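Local atomic coordinates of Alpha/beta hydrolase family protein (Bacillus anthracis, PDB entry 3OOS), a protein that is probably a hydrolase of the alpha/beta hydrolase fold, with a substrate and reaction that remain undefined. Residues F225-K230 against N271-D276; P25-H30 against W93-H98; T117-G122 against V220-F225. All coordinates share one frame; numbering follows the deposited sequence. Where two conformers were deposited one is given.

Interaction 1 (F225-K230 against N271-D276)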
loop_
_atom_site.group_PDB
_atom_site.type_symbol
_atom_site.label_atom_id
_atom_site.label_comp_id
_atom_site.label_asym_id
_atom_site.label_seq_id
_atom_site.Cartn_x
_atom_site.Cartn_y
_atom_site.Cartn_z
ATOM N N PHE A 225 -1.327 -10.912 -8.378
ATOM C CA PHE A 225 -2.103 -10.042 -9.247
ATOM C C PHE A 225 -1.529 -8.634 -9.192
ATOM O O PHE A 225 -1.750 -7.895 -8.231
ATOM C CB PHE A 225 -3.588 -10.088 -8.858
ATOM C CG PHE A 225 -4.178 -11.474 -8.905
ATOM C CD1 PHE A 225 -4.710 -11.981 -10.088
ATOM C CD2 PHE A 225 -4.192 -12.279 -7.768
ATOM C CE1 PHE A 225 -5.247 -13.273 -10.137
ATOM C CE2 PHE A 225 -4.730 -13.567 -7.805
ATOM C CZ PHE A 225 -5.257 -14.064 -8.992
ATOM N N ILE A 226 -0.762 -8.297 -10.224
ATOM C CA ILE A 226 -0.040 -7.028 -10.291
ATOM C C ILE A 226 -0.852 -6.041 -11.121
ATOM O O ILE A 226 -1.435 -6.413 -12.131
ATOM C CB ILE A 226 1.373 -7.212 -10.934
ATOM C CG1 ILE A 226 2.065 -8.503 -10.450
ATOM C CG2 ILE A 226 2.251 -5.977 -10.724
ATOM C CD1 ILE A 226 2.192 -8.658 -8.922
ATOM N N TYR A 227 -0.909 -4.784 -10.690
ATOM C CA TYR A 227 -1.598 -3.754 -11.470
ATOM C C TYR A 227 -0.896 -2.414 -11.299
ATOM O O TYR A 227 -0.149 -2.213 -10.337
ATOM C CB TYR A 227 -3.088 -3.644 -11.080
ATOM C CG TYR A 227 -3.310 -2.944 -9.755
ATOM C CD1 TYR A 227 -3.369 -1.549 -9.684
ATOM C CD2 TYR A 227 -3.441 -3.672 -8.572
ATOM C CE1 TYR A 227 -3.551 -0.899 -8.472
ATOM C CE2 TYR A 227 -3.632 -3.029 -7.352
ATOM C CZ TYR A 227 -3.683 -1.643 -7.312
ATOM O OH TYR A 227 -3.854 -0.994 -6.111
ATOM N N CYS A 228 -1.152 -1.497 -12.225
ATOM C CA CYS A 228 -0.579 -0.159 -12.161
ATOM C C CYS A 228 -1.312 0.765 -13.115
ATOM O O CYS A 228 -1.762 0.339 -14.183
ATOM C CB CYS A 228 0.906 -0.198 -12.537
ATOM S SG CYS A 228 1.843 1.299 -12.141
ATOM N N GLY A 229 -1.432 2.027 -12.718
ATOM C CA GLY A 229 -1.897 3.072 -13.627
ATOM C C GLY A 229 -0.822 3.365 -14.656
ATOM O O GLY A 229 0.361 3.479 -14.315
ATOM N N LYS A 230 -1.239 3.480 -15.915
ATOM C CA LYS A 230 -0.327 3.775 -17.019
ATOM C C LYS A 230 0.502 5.028 -16.739
ATOM O O LYS A 230 1.696 5.084 -17.066
ATOM C CB LYS A 230 -1.117 3.947 -18.321
ATOM C CG LYS A 230 -0.275 4.326 -19.532
ATOM C CD LYS A 230 -1.147 4.626 -20.737
ATOM C CE LYS A 230 -0.303 4.866 -21.969
ATOM N NZ LYS A 230 -1.121 4.862 -23.211
ATOM N N ASN A 271 -13.184 -2.839 -10.061
ATOM C CA ASN A 271 -14.131 -3.838 -9.570
ATOM C C ASN A 271 -14.006 -5.154 -10.328
ATOM O O ASN A 271 -14.040 -6.228 -9.723
ATOM C CB ASN A 271 -15.570 -3.316 -9.626
ATOM C CG ASN A 271 -15.887 -2.350 -8.497
ATOM O OD1 ASN A 271 -15.265 -2.388 -7.432
ATOM N ND2 ASN A 271 -16.867 -1.477 -8.722
ATOM N N GLN A 272 -13.844 -5.064 -11.650
ATOM C CA GLN A 272 -13.626 -6.245 -12.485
ATOM C C GLN A 272 -12.314 -6.927 -12.102
ATOM O O GLN A 272 -12.240 -8.156 -12.022
ATOM C CB GLN A 272 -13.628 -5.869 -13.970
ATOM C CG GLN A 272 -13.576 -7.066 -14.916
ATOM C CD GLN A 272 -14.659 -8.085 -14.620
ATOM O OE1 GLN A 272 -15.831 -7.740 -14.473
ATOM N NE2 GLN A 272 -14.271 -9.352 -14.528
ATOM N N PHE A 273 -11.282 -6.117 -11.856
ATOM C CA PHE A 273 -9.988 -6.628 -11.408
ATOM C C PHE A 273 -10.128 -7.420 -10.102
ATOM O O PHE A 273 -9.591 -8.521 -9.985
ATOM C CB PHE A 273 -8.970 -5.490 -11.251
ATOM C CG PHE A 273 -7.703 -5.902 -10.547
ATOM C CD1 PHE A 273 -6.719 -6.633 -11.213
ATOM C CD2 PHE A 273 -7.497 -5.565 -9.210
ATOM C CE1 PHE A 273 -5.545 -7.020 -10.557
ATOM C CE2 PHE A 273 -6.333 -5.948 -8.550
ATOM C CZ PHE A 273 -5.352 -6.675 -9.226
ATOM N N VAL A 274 -10.854 -6.861 -9.133
ATOM C CA VAL A 274 -11.090 -7.540 -7.850
ATOM C C VAL A 274 -11.748 -8.905 -8.073
ATOM O O VAL A 274 -11.289 -9.923 -7.549
ATOM C CB VAL A 274 -11.949 -6.678 -6.883
ATOM C CG1 VAL A 274 -12.335 -7.471 -5.638
ATOM C CG2 VAL A 274 -11.198 -5.405 -6.488
ATOM N N ASN A 275 -12.816 -8.919 -8.867
ATOM C CA ASN A 275 -13.498 -10.167 -9.199
ATOM C C ASN A 275 -12.559 -11.199 -9.830
ATOM O O ASN A 275 -12.659 -12.397 -9.544
ATOM C CB ASN A 275 -14.688 -9.893 -10.123
ATOM C CG ASN A 275 -15.588 -11.097 -10.275
ATOM O OD1 ASN A 275 -16.247 -11.517 -9.325
ATOM N ND2 ASN A 275 -15.616 -11.666 -11.473
ATOM N N ASP A 276 -11.636 -10.724 -10.663
ATOM C CA ASP A 276 -10.703 -11.598 -11.377
ATOM C C ASP A 276 -9.586 -12.182 -10.499
ATOM O O ASP A 276 -8.871 -13.094 -10.926
ATOM C CB ASP A 276 -10.118 -10.883 -12.603
ATOM C CG ASP A 276 -11.146 -10.672 -13.714
ATOM O OD1 ASP A 276 -12.237 -11.282 -13.673
ATOM O OD2 ASP A 276 -10.861 -9.885 -14.639
#

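Interaction 2 (P25-H30 against W93-H98). With SO4 (sulfate ion), chain B.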
loop_
_atom_site.group_PDB
_atom_site.type_symbol
_atom_site.label_atom_id
_atom_site.label_comp_id
_atom_site.label_asym_id
_atom_site.label_seq_id
_atom_site.Cartn_x
_atom_site.Cartn_y
_atom_site.Cartn_z
ATOM N N PRO A 25 -10.571 -14.518 3.417
ATOM C CA PRO A 25 -9.886 -13.453 4.145
ATOM C C PRO A 25 -8.809 -12.766 3.313
ATOM O O PRO A 25 -8.059 -13.422 2.584
ATOM C CB PRO A 25 -9.273 -14.180 5.350
ATOM C CG PRO A 25 -9.120 -15.600 4.901
ATOM C CD PRO A 25 -10.275 -15.852 3.974
ATOM N N LEU A 26 -8.764 -11.443 3.423
ATOM C CA LEU A 26 -7.771 -10.635 2.736
ATOM C C LEU A 26 -7.251 -9.577 3.697
ATOM O O LEU A 26 -8.023 -8.763 4.209
ATOM C CB LEU A 26 -8.377 -9.970 1.497
ATOM C CG LEU A 26 -7.436 -9.103 0.657
ATOM C CD1 LEU A 26 -6.482 -9.980 -0.141
ATOM C CD2 LEU A 26 -8.234 -8.214 -0.277
ATOM N N CYS A 27 -5.948 -9.608 3.943
ATOM C CA CYS A 27 -5.281 -8.587 4.736
ATOM C C CYS A 27 -4.889 -7.416 3.840
ATOM O O CYS A 27 -4.325 -7.611 2.761
ATOM C CB CYS A 27 -4.041 -9.175 5.419
ATOM S SG CYS A 27 -3.111 -8.014 6.432
ATOM N N VAL A 28 -5.213 -6.205 4.282
ATOM C CA VAL A 28 -4.813 -4.985 3.583
ATOM C C VAL A 28 -4.150 -4.048 4.579
ATOM O O VAL A 28 -4.683 -3.803 5.658
ATOM C CB VAL A 28 -6.016 -4.247 2.935
ATOM C CG1 VAL A 28 -5.581 -2.888 2.359
ATOM C CG2 VAL A 28 -6.666 -5.108 1.858
ATOM N N THR A 29 -2.983 -3.532 4.215
ATOM C CA THR A 29 -2.352 -2.479 5.001
ATOM C C THR A 29 -1.413 -1.668 4.117
ATOM O O THR A 29 -1.306 -1.928 2.917
ATOM C CB THR A 29 -1.655 -3.032 6.289
ATOM O OG1 THR A 29 -1.401 -1.958 7.204
ATOM C CG2 THR A 29 -0.355 -3.756 5.966
ATOM N N HIS A 30 -0.765 -0.677 4.712
ATOM C CA HIS A 30 0.193 0.158 4.014
ATOM C C HIS A 30 1.420 0.279 4.903
ATOM O O HIS A 30 1.339 0.036 6.102
ATOM C CB HIS A 30 -0.410 1.533 3.739
ATOM C CG HIS A 30 0.451 2.402 2.881
ATOM N ND1 HIS A 30 1.298 3.356 3.402
ATOM C CD2 HIS A 30 0.615 2.444 1.539
ATOM C CE1 HIS A 30 1.940 3.955 2.415
ATOM N NE2 HIS A 30 1.542 3.420 1.274
ATOM N N TRP A 93 -4.306 -16.459 4.237
ATOM C CA TRP A 93 -5.101 -15.339 3.729
ATOM C C TRP A 93 -4.400 -14.633 2.575
ATOM O O TRP A 93 -3.220 -14.877 2.309
ATOM C CB TRP A 93 -5.507 -14.351 4.842
ATOM C CG TRP A 93 -4.398 -13.657 5.616
ATOM C CD1 TRP A 93 -3.041 -13.743 5.413
ATOM C CD2 TRP A 93 -4.581 -12.734 6.697
ATOM N NE1 TRP A 93 -2.378 -12.945 6.318
ATOM C CE2 TRP A 93 -3.299 -12.314 7.115
ATOM C CE3 TRP A 93 -5.709 -12.226 7.359
ATOM C CZ2 TRP A 93 -3.113 -11.411 8.170
ATOM C CZ3 TRP A 93 -5.525 -11.329 8.406
ATOM C CH2 TRP A 93 -4.237 -10.932 8.800
ATOM N N GLY A 94 -5.135 -13.775 1.877
ATOM C CA GLY A 94 -4.541 -12.973 0.815
ATOM C C GLY A 94 -3.928 -11.722 1.412
ATOM O O GLY A 94 -4.269 -11.327 2.530
ATOM N N PHE A 95 -3.003 -11.111 0.681
ATOM C CA PHE A 95 -2.516 -9.794 1.054
ATOM C C PHE A 95 -2.565 -8.853 -0.136
ATOM O O PHE A 95 -2.082 -9.186 -1.214
ATOM C CB PHE A 95 -1.095 -9.828 1.632
ATOM C CG PHE A 95 -0.636 -8.485 2.139
ATOM C CD1 PHE A 95 -0.860 -8.115 3.458
ATOM C CD2 PHE A 95 -0.042 -7.566 1.277
ATOM C CE1 PHE A 95 -0.461 -6.856 3.925
ATOM C CE2 PHE A 95 0.356 -6.305 1.731
ATOM C CZ PHE A 95 0.145 -5.951 3.058
ATOM N N ALA A 96 -3.139 -7.674 0.082
ATOM C CA ALA A 96 -3.230 -6.648 -0.944
ATOM C C ALA A 96 -2.618 -5.343 -0.449
ATOM O O ALA A 96 -2.914 -4.880 0.655
ATOM C CB ALA A 96 -4.685 -6.435 -1.361
ATOM N N GLY A 97 -1.760 -4.757 -1.276
ATOM C CA GLY A 97 -1.119 -3.491 -0.943
ATOM C C GLY A 97 -0.875 -2.635 -2.168
ATOM O O GLY A 97 -0.668 -3.150 -3.274
ATOM N N HIS A 98 -0.894 -1.322 -1.958
ATOM C CA HIS A 98 -0.680 -0.345 -3.021
ATOM C C HIS A 98 0.525 0.537 -2.723
ATOM O O HIS A 98 0.687 1.027 -1.598
ATOM C CB HIS A 98 -1.929 0.521 -3.209
ATOM C CG HIS A 98 -1.836 1.459 -4.369
ATOM N ND1 HIS A 98 -1.948 1.034 -5.675
ATOM C CD2 HIS A 98 -1.623 2.795 -4.425
ATOM C CE1 HIS A 98 -1.812 2.069 -6.486
ATOM N NE2 HIS A 98 -1.612 3.149 -5.752
HETATM S S SO4 B . 2.676 5.875 -1.013
HETATM O O1 SO4 B . 3.690 6.760 -0.448
HETATM O O2 SO4 B . 2.561 6.127 -2.443
HETATM O O3 SO4 B . 3.054 4.490 -0.761
HETATM O O4 SO4 B . 1.393 6.148 -0.365
HETATM O O HOH W 1 -1.672 -0.336 0.700
#

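Interaction 3 (T117-G122 against V220-F225)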
loop_
_atom_site.group_PDB
_atom_site.type_symbol
_atom_site.label_atom_id
_atom_site.label_comp_id
_atom_site.label_asym_id
_atom_site.label_seq_id
_atom_site.Cartn_x
_atom_site.Cartn_y
_atom_site.Cartn_z
ATOM N N THR A 117 -2.675 -16.954 0.275
ATOM C CA THR A 117 -3.470 -17.509 -0.823
ATOM C C THR A 117 -3.134 -16.808 -2.137
ATOM O O THR A 117 -3.280 -17.390 -3.220
ATOM C CB THR A 117 -4.982 -17.353 -0.565
ATOM O OG1 THR A 117 -5.282 -15.972 -0.327
ATOM C CG2 THR A 117 -5.421 -18.176 0.640
ATOM N N LYS A 118 -2.690 -15.557 -2.024
ATOM C CA LYS A 118 -2.381 -14.691 -3.161
ATOM C C LYS A 118 -1.809 -13.369 -2.663
ATOM O O LYS A 118 -1.966 -13.020 -1.489
ATOM C CB LYS A 118 -3.650 -14.391 -3.977
ATOM C CG LYS A 118 -4.676 -13.500 -3.252
ATOM C CD LYS A 118 -6.053 -13.571 -3.892
ATOM C CE LYS A 118 -6.807 -14.816 -3.445
ATOM N NZ LYS A 118 -8.055 -15.046 -4.221
ATOM N N ILE A 119 -1.158 -12.637 -3.564
ATOM C CA ILE A 119 -0.861 -11.224 -3.330
ATOM C C ILE A 119 -1.468 -10.366 -4.433
ATOM O O ILE A 119 -1.560 -10.792 -5.593
ATOM C CB ILE A 119 0.658 -10.919 -3.180
ATOM C CG1 ILE A 119 1.459 -11.468 -4.371
ATOM C CG2 ILE A 119 1.174 -11.444 -1.835
ATOM C CD1 ILE A 119 2.938 -11.081 -4.373
ATOM N N ILE A 120 -1.925 -9.179 -4.045
ATOM C CA ILE A 120 -2.349 -8.145 -4.981
ATOM C C ILE A 120 -1.389 -6.984 -4.768
ATOM O O ILE A 120 -1.203 -6.529 -3.638
ATOM C CB ILE A 120 -3.822 -7.722 -4.764
ATOM C CG1 ILE A 120 -4.771 -8.808 -5.282
ATOM C CG2 ILE A 120 -4.137 -6.418 -5.495
ATOM C CD1 ILE A 120 -5.324 -9.712 -4.236
ATOM N N VAL A 121 -0.761 -6.535 -5.852
ATOM C CA VAL A 121 0.354 -5.592 -5.770
ATOM C C VAL A 121 0.154 -4.446 -6.753
ATOM O O VAL A 121 0.262 -4.631 -7.966
ATOM C CB VAL A 121 1.709 -6.296 -6.072
ATOM C CG1 VAL A 121 2.879 -5.342 -5.839
ATOM C CG2 VAL A 121 1.877 -7.565 -5.227
ATOM N N GLY A 122 -0.134 -3.260 -6.225
ATOM C CA GLY A 122 -0.401 -2.095 -7.066
ATOM C C GLY A 122 0.675 -1.033 -7.019
ATOM O O GLY A 122 1.220 -0.744 -5.953
ATOM N N VAL A 220 8.794 -16.965 -5.832
ATOM C CA VAL A 220 7.436 -16.741 -5.334
ATOM C C VAL A 220 6.464 -17.503 -6.241
ATOM O O VAL A 220 6.370 -17.224 -7.441
ATOM C CB VAL A 220 7.097 -15.226 -5.280
ATOM C CG1 VAL A 220 5.608 -14.994 -4.995
ATOM C CG2 VAL A 220 7.964 -14.528 -4.226
ATOM N N LYS A 221 5.747 -18.465 -5.660
ATOM C CA LYS A 221 4.962 -19.427 -6.440
ATOM C C LYS A 221 3.448 -19.229 -6.329
ATOM O O LYS A 221 2.675 -19.891 -7.029
ATOM C CB LYS A 221 5.339 -20.869 -6.051
ATOM C CG LYS A 221 6.847 -21.195 -6.084
ATOM C CD LYS A 221 7.556 -20.762 -7.379
ATOM C CE LYS A 221 7.086 -21.526 -8.616
ATOM N NZ LYS A 221 7.389 -22.987 -8.565
ATOM N N ILE A 222 3.037 -18.300 -5.472
ATOM C CA ILE A 222 1.621 -18.030 -5.223
ATOM C C ILE A 222 1.004 -17.152 -6.317
ATOM O O ILE A 222 1.725 -16.412 -6.996
ATOM C CB ILE A 222 1.397 -17.363 -3.836
ATOM C CG1 ILE A 222 2.031 -15.970 -3.787
ATOM C CG2 ILE A 222 1.936 -18.252 -2.715
ATOM C CD1 ILE A 222 1.850 -15.260 -2.462
ATOM N N PRO A 223 -0.339 -17.235 -6.500
ATOM C CA PRO A 223 -0.985 -16.324 -7.446
ATOM C C PRO A 223 -0.679 -14.876 -7.083
ATOM O O PRO A 223 -0.802 -14.483 -5.921
ATOM C CB PRO A 223 -2.473 -16.621 -7.256
ATOM C CG PRO A 223 -2.508 -18.040 -6.829
ATOM C CD PRO A 223 -1.303 -18.209 -5.949
ATOM N N SER A 224 -0.254 -14.105 -8.076
ATOM C CA SER A 224 0.169 -12.732 -7.855
ATOM C C SER A 224 -0.497 -11.824 -8.871
ATOM O O SER A 224 -0.275 -11.955 -10.075
ATOM C CB SER A 224 1.693 -12.635 -7.948
ATOM O OG SER A 224 2.285 -13.480 -6.977
ATOM N N PHE A 225 -1.327 -10.912 -8.378
ATOM C CA PHE A 225 -2.103 -10.042 -9.247
ATOM C C PHE A 225 -1.529 -8.634 -9.192
ATOM O O PHE A 225 -1.750 -7.895 -8.231
ATOM C CB PHE A 225 -3.588 -10.088 -8.858
ATOM C CG PHE A 225 -4.178 -11.474 -8.905
ATOM C CD1 PHE A 225 -4.710 -11.981 -10.088
ATOM C CD2 PHE A 225 -4.192 -12.279 -7.768
ATOM C CE1 PHE A 225 -5.247 -13.273 -10.137
ATOM C CE2 PHE A 225 -4.730 -13.567 -7.805
ATOM C CZ PHE A 225 -5.257 -14.064 -8.992
#

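Interaction 1 (F225-K230 against N271-D276)
Phe273 reaches down from helix 267-276 and meets Phe225 and Tyr227 on strand 224-229. It has the most surface buried by the contact. Its CG is anti to the backbone N (chi1 169°), and the ring is carried toward the strand with CZ in front. CZ lies 3.9 Å from Phe225 CB and 3.6 Å from Tyr227 CD2. The tip of the ring thus touches two residues that are next-but-one along the strand and share one side of it. Between them the carbonyl oxygen of Phe225 lies at the edge of the Phe273 ring, in its plane.

Tyr227 meets Phe273 as an offset edge-to-face pair. The edge of Tyr227 turns to the face of Phe273, with ring centroids 5.2 Å apart and planes at 65°. Tyr227 CB lies over the same ring. The contact comes from CD2 and, further off, CE2, one side of the tyrosine ring.

This is the helix-on-sheet layering of the alpha/beta hydrolase fold, in which the C-terminal helix packs on one face of the central sheet. Helix and strand run nearly antiparallel, at 167°, and their short axes come within 10.4 Å.

Phe225 takes the outer part of the contact. The ring reaches past Phe273 toward the end of the helix segment, where CE1 is 3.7 Å from Asp276 O. The aromatic and apolar contacts of Phe273 carry most of the buried surface. Phe270, one helical turn earlier, adds its ring to both Tyr227 and Phe273. The buried hydroxyl of Tyr227 is held by a hydrogen bond to His98 ND1, within the probable nucleophile elbow.

Interaction 2 (P25-H30 against W93-H98)
Cys27 sits over the indole of Trp93. Its CB is 3.5 Å from the centroid of the six-membered ring and only 8° off the ring normal, a CH-pi contact. SG is anti to the backbone N (chi1 180°). It lies obliquely over the same ring and at the edge of the Phe95 ring, 3.7 Å from Phe95 CD1. Further round the same rim, Thr29 CG2 lies in the ring plane, 3.7 Å from Phe95 CZ. On the other face of the sheet Leu26 CD1 presses on the backbone of Gly94, 3.5 Å from its C. Leu26 CD2 and Val28 CG2 both touch Ala96 CB.

Strands 25-28 and 93-98 are parallel neighbours in the central sheet. Three backbone bonds join them: Gly94 N to Pro25 O, Cys27 N to Gly94 O and Ala96 N to Cys27 O. Then the strands part. Thr29 N and Ala96 O are 3.8 Å apart, buried and without a partner in the model. Water 1 spans the gap from Thr29 O to His98 N.

Beyond it, His30 turns its ring edge to a sulfate. NE2 donates to SO4 O3 at 2.8 Å, and His30 CD2 lies near His98 O. Tyr32, Ser99 OG and Ala100 N also bind this ion. Ser99 fits the nucleophile of the GxSxG elbow. The sulfate, probably from the crystallisation liquor, is consistent with a site at the presumed active centre that can hold an anion.

Interaction 3 (T117-G122 against V220-F225)
The Phe225 ring meets Lys118 and Ile119 at its edge. Lys118 CB and the Ile119 carbonyl oxygen both lie near the ring plane. Phe225 CE2 is 4.1 Å from Lys118 CB and just as close to CD, while CD2 lies beside Ile119 O. Ile120 CG1 approaches the ring obliquely and touches Phe225 CB at 4.0 Å. The puckered ring of Pro223 sets CD 3.5 Å from Thr117 O, with CG a little further from the same oxygen.

The backbones pair as parallel strands, with Ile119 level with Ser224 and Ile120 with Phe225. Three hydrogen bonds hold them. Ile119 N donates to Pro223 O and Phe225 N to Ile119 O, the latter at 2.8 Å and nearly straight at 176°. Val121 N then donates to Phe225 O. Ile119 is thus gripped through both its N and its O.

The opposite face to Phe225 carries Ile119 and Ser224. Ile119 CG1 stands between the backbone N and the carbonyl carbon (chi1 53°), which brings it to 3.4 Å from Ser224 OG. That hydroxyl donates back to Ile222 O, from above the carbonyl plane, at 3.0 Å. The bond ties the start of the strand to the loop before it. Ile222 was modelled in two conformers; in the one given its CD1 meets Ile119 CG2, a contact that is therefore doubtful.

Around the pair, helix 100-112 packs on Ile119 and Val121. Lys118 NZ bonds to Thr277 O and Tyr50 OH, on the side of the C-terminal helix. Strand 93-98 flanks strand 116-122, and strand 250-255 flanks strand 224-229 beyond Phe225.

Overall arrangement
All three contacts belong to one mixed sheet. Strands 25-28, 93-98, 116-122, 224-229 and 250-255 lie side by side in that order. Interaction 2 pairs the first two and interaction 3 the third and fourth. Interaction 1 sets helix 267-276 on the fourth and shares Phe225 with interaction 3. Along the chain interaction 2 comes first, then 3, then 1. The centres of interactions 2 and 3 are about 10 Å apart. Those of interactions 1 and 3 are about 12 Å apart. The Tyr227 to His98 bond joins 1 to 2. Together they join neighbouring strands, and one helix, beside the probable nucleophile elbow, where His98 also bonds the backbone oxygen of His260.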